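Long-range contacts in berberine bridge enzyme-like 28 (PDB 5D79), which binds FAD as a secreted oxidoreductase of the berberine bridge enzyme-like family and is involved in adaptation to salt stress: residues E114-I119 with K474-G479; Y118-K123 with C521-I526. All coordinates share one frame; numbering follows the deposited sequence.

Both contacts tie the loop between strands 103-107 and 125-129, in the FAD-binding part of the chain, to the C-terminal berberine-like region. They share Tyr-118 and Ile-119, and their centres are about 8 Å apart. Contact 1 reaches the AMP half of FAD directly, through Ser-117 and Lys-474. Contact 2 lies further out, and the side chain of Glu-523 is about 8 Å from the cofactor. The two meet where Leu-116 CD2 packs on Glu-523 OE1 at 3.3 Å and Met-476 CE on Glu-523 CB at 3.4 Å. Gln-524 NE2 probably also hydrogen-bonds to Asp-475 O and Gly-479 O, joining the two C-terminal segments.

Contact 1 (E114-I119 with K474-G479). With FAD (flavin-adenine dinucleotide), chain E.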
# COMPACT_ATOMS: atom_id res chain seq x y z
N GLU A 114 -10.09 -2.50 1.63
CA GLU A 114 -11.50 -2.59 1.99
C GLU A 114 -12.39 -1.77 1.05
O GLU A 114 -13.57 -1.54 1.33
CB GLU A 114 -11.72 -2.12 3.44
CG GLU A 114 -11.03 -2.98 4.52
CD GLU A 114 -11.81 -4.24 4.91
OE1 GLU A 114 -12.77 -4.62 4.20
OE2 GLU A 114 -11.46 -4.85 5.95
N GLY A 115 -11.82 -1.30 -0.06
CA GLY A 115 -12.57 -0.54 -1.04
C GLY A 115 -13.09 0.82 -0.60
O GLY A 115 -14.05 1.33 -1.16
N LEU A 116 -12.43 1.44 0.38
CA LEU A 116 -12.94 2.67 1.00
C LEU A 116 -12.73 3.93 0.18
O LEU A 116 -13.11 5.02 0.61
CB LEU A 116 -12.31 2.88 2.38
CG LEU A 116 -12.69 1.88 3.46
CD1 LEU A 116 -12.23 2.39 4.81
CD2 LEU A 116 -14.18 1.60 3.44
N SER A 117 -12.11 3.78 -0.99
CA SER A 117 -11.91 4.89 -1.93
C SER A 117 -13.10 5.05 -2.89
O SER A 117 -13.27 6.09 -3.53
CB SER A 117 -10.62 4.70 -2.72
OG SER A 117 -10.58 3.41 -3.31
N TYR A 118 -13.90 4.00 -3.00
CA TYR A 118 -15.08 4.03 -3.85
C TYR A 118 -16.29 3.46 -3.12
O TYR A 118 -17.34 3.27 -3.73
CB TYR A 118 -14.84 3.27 -5.16
CG TYR A 118 -14.35 1.86 -4.95
CD1 TYR A 118 -13.00 1.59 -4.78
CD2 TYR A 118 -15.24 0.79 -4.92
CE1 TYR A 118 -12.54 0.30 -4.57
CE2 TYR A 118 -14.79 -0.51 -4.71
CZ TYR A 118 -13.44 -0.74 -4.54
OH TYR A 118 -12.98 -2.03 -4.34
N ILE A 119 -16.15 3.20 -1.83
CA ILE A 119 -17.28 2.82 -0.98
C ILE A 119 -17.35 3.65 0.29
O ILE A 119 -16.36 3.76 1.01
CB ILE A 119 -17.22 1.34 -0.53
CG1 ILE A 119 -16.96 0.40 -1.70
CG2 ILE A 119 -18.51 0.96 0.22
CD1 ILE A 119 -16.77 -1.03 -1.26
N LYS A 474 -5.52 -1.75 4.83
CA LYS A 474 -6.69 -1.39 5.64
C LYS A 474 -7.51 -2.62 6.06
O LYS A 474 -7.81 -3.50 5.24
CB LYS A 474 -7.59 -0.40 4.90
CG LYS A 474 -7.47 1.05 5.35
CD LYS A 474 -8.61 1.88 4.81
CE LYS A 474 -8.19 3.32 4.50
NZ LYS A 474 -9.22 4.03 3.68
N ASP A 475 -7.87 -2.67 7.34
CA ASP A 475 -8.58 -3.81 7.90
C ASP A 475 -9.68 -3.35 8.88
O ASP A 475 -9.42 -2.96 10.01
CB ASP A 475 -7.58 -4.76 8.59
CG ASP A 475 -8.21 -6.06 9.05
OD1 ASP A 475 -9.37 -6.38 8.66
OD2 ASP A 475 -7.53 -6.78 9.82
N MET A 476 -10.92 -3.39 8.40
CA MET A 476 -12.08 -3.02 9.21
C MET A 476 -12.24 -3.90 10.44
O MET A 476 -12.92 -3.52 11.40
CB MET A 476 -13.35 -3.10 8.37
CG MET A 476 -13.29 -2.24 7.15
SD MET A 476 -13.42 -0.54 7.67
CE MET A 476 -15.18 -0.33 7.40
N ASP A 477 -11.63 -5.08 10.39
CA ASP A 477 -11.71 -6.05 11.48
C ASP A 477 -10.94 -5.58 12.72
O ASP A 477 -11.15 -6.11 13.81
CB ASP A 477 -11.19 -7.42 11.03
CG ASP A 477 -12.15 -8.12 10.08
OD1 ASP A 477 -13.30 -7.65 9.93
OD2 ASP A 477 -11.75 -9.15 9.49
N LEU A 478 -10.06 -4.59 12.55
CA LEU A 478 -9.40 -3.95 13.70
C LEU A 478 -10.32 -2.93 14.38
O LEU A 478 -10.04 -2.46 15.49
CB LEU A 478 -8.09 -3.28 13.27
CG LEU A 478 -7.19 -4.03 12.29
CD1 LEU A 478 -5.97 -3.19 11.94
CD2 LEU A 478 -6.78 -5.39 12.85
N GLY A 479 -11.41 -2.57 13.70
CA GLY A 479 -12.40 -1.65 14.24
C GLY A 479 -12.82 -0.56 13.27
O GLY A 479 -12.08 -0.21 12.36
PA FAD E . -6.98 3.80 -3.54
O1A FAD E . -8.12 2.86 -3.22
O2A FAD E . -7.25 4.66 -4.76
O5B FAD E . -6.64 4.70 -2.24
C5B FAD E . -6.52 4.11 -0.95
C4B FAD E . -6.76 5.11 0.18
O4B FAD E . -6.01 6.29 -0.07
C3B FAD E . -8.22 5.52 0.27
O3B FAD E . -8.62 5.72 1.61
C2B FAD E . -8.27 6.82 -0.52
O2B FAD E . -9.31 7.68 -0.10
C1B FAD E . -6.87 7.39 -0.30
N9A FAD E . -6.36 8.21 -1.43
C8A FAD E . -6.04 7.83 -2.71
N7A FAD E . -5.60 8.92 -3.39
C5A FAD E . -5.63 9.99 -2.56
C6A FAD E . -5.30 11.34 -2.72
N6A FAD E . -4.63 11.75 -3.79
N1A FAD E . -5.45 12.21 -1.66
C2A FAD E . -5.92 11.75 -0.45
N3A FAD E . -6.25 10.42 -0.30
C4A FAD E . -6.11 9.55 -1.33
N1 FAD E . 1.40 -1.72 -0.27
C2 FAD E . 2.74 -1.79 0.10
O2 FAD E . 3.29 -0.82 0.65
N3 FAD E . 3.46 -2.94 -0.17
C4 FAD E . 2.87 -4.03 -0.79
O4 FAD E . 3.57 -4.99 -1.12
C4X FAD E . 1.53 -3.95 -1.18
N5 FAD E . 0.95 -4.96 -1.93
C5X FAD E . -0.27 -4.73 -2.56
C6 FAD E . -0.77 -5.61 -3.51
C7 FAD E . -2.00 -5.36 -4.13
C7M FAD E . -2.54 -6.33 -5.14
C8 FAD E . -2.71 -4.20 -3.83
C8M FAD E . -4.04 -3.92 -4.46
C9 FAD E . -2.21 -3.32 -2.88
C9A FAD E . -1.02 -3.60 -2.20
N10 FAD E . -0.53 -2.74 -1.23
C10 FAD E . 0.82 -2.77 -0.94
C1' FAD E . -1.43 -1.75 -0.57
C2' FAD E . -1.48 -0.41 -1.27
O2' FAD E . -0.22 0.22 -1.16
C3' FAD E . -2.58 0.42 -0.61
O3' FAD E . -3.82 -0.20 -0.87
C4' FAD E . -2.65 1.82 -1.17
O4' FAD E . -3.26 2.67 -0.23
C5' FAD E . -3.54 1.83 -2.39
O5' FAD E . -3.33 3.03 -3.09
P FAD E . -4.24 3.30 -4.39
O1P FAD E . -4.09 4.73 -4.83
O2P FAD E . -3.89 2.34 -5.50
O3P FAD E . -5.68 2.89 -3.78
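Glu-114 carries this contact beside the FAD pocket. Glu-114 CB lies 4.0 Å from Met-476 CG. Glu-114 CG is beside the backbone N and reaches 3.3 Å from Lys-474 O. The chain then bends at chi2 (-83°), which turns the carboxylate toward the start of the 3-10 turn 476-478. Glu-114 CD packs 3.3 Å from Met-476 CG, and the two side chains cross obliquely. Glu-114 OE1 has the same Met-476 CG as its neighbour. At the tip, Glu-114 OE2 accepts a hydrogen bond from Met-476 N (2.9 Å, 160°). The N-H comes from above the carboxylate plane. Glu-114 OE2 is also 3.7 Å from Asp-475 OD1, an approach of like charges. Lys-366 forms salt bridges to both atoms and probably offsets their repulsion. Asp-475 OD1 also accepts from Asp-477 N, closing an Asx turn. An alanine in place of Glu-114 would probably loosen the start of the 3-10 turn 476-478, because the acceptor for Met-476 N and one carboxylate partner of Lys-366 would go.

Toward the cofactor, Leu-116 CB sits 3.5 Å from Lys-474 NZ. Lys-474 NZ donates to the ribose oxygen O3B of FAD (2.7 Å). Ser-117 OG donates to the phosphate oxygen O1A of FAD (2.5 Å). The two segments thus hold neighbouring parts of the AMP moiety, its ribose and its phosphate.

Arg-105 NH1 of strand 103-107 hydrogen-bonds to Leu-116 O. Lys-366 and Lys-368 of strand 363-372 reach Asp-475, and Tyr-499 of helix 488-500 bonds to Asp-475 N.

Contact 2 (Y118-K123 with C521-I526); sequences YIAYNK and CDEQSI
An Asx turn shapes the C-terminal side of this loop-to-loop contact: Asp-522 OD1 accepts from Gln-524 N, met from above the carboxylate plane. Glu-523, in the middle of this turn, points its side chain at segment 118-123. The tight part is there. The chain of Glu-523 bends at chi2 (73°) and brings Glu-523 OE2 to Tyr-121 N, a nearly straight hydrogen bond of 2.9 Å and 168°. Glu-523 OE2 is also 3.6 Å from Tyr-121 CB. The carboxylate comes up to the edge of the Tyr-121 ring. Glu-523 CD lies in the ring plane, 3.9 Å from Tyr-121 CD2, and the two planes are 81° apart. One face of the same ring takes Ile-119 CG2, offset toward the rim. Arg-105 of strand 103-107 makes a salt bridge to Glu-523 OE2. The oxygen of this buried residue is therefore gripped by a backbone N-H and a guanidinium, which would probably favour the charged form of the acid. The result joins the loop before strand 125-129 to the loop after helix 504-514.

The other side is loose and faces solvent. Lys-123 is exposed, and its chain runs extended beyond CG, over toward the partly exposed Cys-521. Lys-123 NZ is 6.7 Å from Glu-523 OE2, too far for a salt bridge across these segments. The approach here is tip to tip, with Lys-123 NZ 3.3 Å from Cys-521 SG.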
# COMPACT_ATOMS: atom_id res chain seq x y z
N TYR A 118 -13.90 4.00 -3.00
CA TYR A 118 -15.08 4.03 -3.85
C TYR A 118 -16.29 3.46 -3.12
O TYR A 118 -17.34 3.27 -3.73
CB TYR A 118 -14.84 3.27 -5.16
CG TYR A 118 -14.35 1.86 -4.95
CD1 TYR A 118 -13.00 1.59 -4.78
CD2 TYR A 118 -15.24 0.79 -4.92
CE1 TYR A 118 -12.54 0.30 -4.57
CE2 TYR A 118 -14.79 -0.51 -4.71
CZ TYR A 118 -13.44 -0.74 -4.54
OH TYR A 118 -12.98 -2.03 -4.34
N ILE A 119 -16.15 3.20 -1.83
CA ILE A 119 -17.28 2.82 -0.98
C ILE A 119 -17.35 3.65 0.29
O ILE A 119 -16.36 3.76 1.01
CB ILE A 119 -17.22 1.34 -0.53
CG1 ILE A 119 -16.96 0.40 -1.70
CG2 ILE A 119 -18.51 0.96 0.22
CD1 ILE A 119 -16.77 -1.03 -1.26
N ALA A 120 -18.52 4.21 0.56
CA ALA A 120 -18.83 4.77 1.86
C ALA A 120 -20.04 4.02 2.41
O ALA A 120 -20.97 3.70 1.66
CB ALA A 120 -19.12 6.27 1.77
N TYR A 121 -20.02 3.72 3.70
CA TYR A 121 -21.13 2.97 4.29
C TYR A 121 -22.11 3.85 5.06
O TYR A 121 -21.71 4.80 5.73
CB TYR A 121 -20.58 1.86 5.19
CG TYR A 121 -19.86 0.77 4.42
CD1 TYR A 121 -20.57 -0.18 3.71
CD2 TYR A 121 -18.47 0.68 4.41
CE1 TYR A 121 -19.93 -1.18 3.00
CE2 TYR A 121 -17.82 -0.31 3.71
CZ TYR A 121 -18.56 -1.25 3.01
OH TYR A 121 -17.92 -2.25 2.30
N ASN A 122 -23.40 3.54 4.93
CA ASN A 122 -24.48 4.16 5.71
C ASN A 122 -24.71 5.66 5.47
O ASN A 122 -25.46 6.30 6.22
CB ASN A 122 -24.24 3.93 7.20
CG ASN A 122 -24.84 2.63 7.69
OD1 ASN A 122 -24.17 1.60 7.75
ND2 ASN A 122 -26.13 2.66 8.04
N LYS A 123 -24.10 6.22 4.43
CA LYS A 123 -24.37 7.60 4.02
C LYS A 123 -23.97 7.83 2.56
O LYS A 123 -22.87 7.48 2.15
CB LYS A 123 -23.66 8.60 4.94
CG LYS A 123 -22.14 8.43 5.09
CD LYS A 123 -21.59 9.43 6.10
CE LYS A 123 -20.06 9.39 6.20
NZ LYS A 123 -19.51 10.47 7.09
N CYS A 521 -13.46 12.25 6.01
CA CYS A 521 -13.66 11.15 6.94
C CYS A 521 -14.13 9.88 6.23
O CYS A 521 -14.91 9.94 5.28
CB CYS A 521 -14.66 11.54 8.04
SG CYS A 521 -16.44 11.62 7.55
N ASP A 522 -13.62 8.73 6.68
CA ASP A 522 -14.16 7.43 6.28
C ASP A 522 -14.40 6.59 7.53
O ASP A 522 -14.47 7.13 8.65
CB ASP A 522 -13.24 6.70 5.28
CG ASP A 522 -11.78 6.69 5.69
OD1 ASP A 522 -11.46 6.57 6.88
OD2 ASP A 522 -10.92 6.78 4.80
N GLU A 523 -14.50 5.28 7.37
CA GLU A 523 -14.84 4.40 8.48
C GLU A 523 -13.70 4.17 9.50
O GLU A 523 -13.94 3.62 10.59
CB GLU A 523 -15.32 3.06 7.92
CG GLU A 523 -16.70 3.10 7.24
CD GLU A 523 -16.70 3.80 5.88
OE1 GLU A 523 -15.62 3.93 5.26
OE2 GLU A 523 -17.80 4.21 5.43
N GLN A 524 -12.48 4.60 9.17
CA GLN A 524 -11.32 4.46 10.06
C GLN A 524 -10.46 5.74 10.13
O GLN A 524 -9.31 5.71 10.60
CB GLN A 524 -10.45 3.28 9.61
CG GLN A 524 -10.86 1.93 10.15
CD GLN A 524 -9.82 0.85 9.88
OE1 GLN A 524 -8.96 1.00 9.00
NE2 GLN A 524 -9.88 -0.24 10.64
N SER A 525 -11.00 6.87 9.67
CA SER A 525 -10.21 8.10 9.60
C SER A 525 -9.77 8.61 10.98
O SER A 525 -10.35 8.25 12.02
CB SER A 525 -11.00 9.18 8.85
OG SER A 525 -12.21 9.48 9.50
N ILE A 526 -8.72 9.43 10.98
CA ILE A 526 -8.20 10.04 12.19
C ILE A 526 -9.25 10.98 12.76
O ILE A 526 -9.79 11.81 12.02
CB ILE A 526 -6.89 10.81 11.90
CG1 ILE A 526 -5.81 9.88 11.33
CG2 ILE A 526 -6.39 11.55 13.14
CD1 ILE A 526 -5.34 8.80 12.29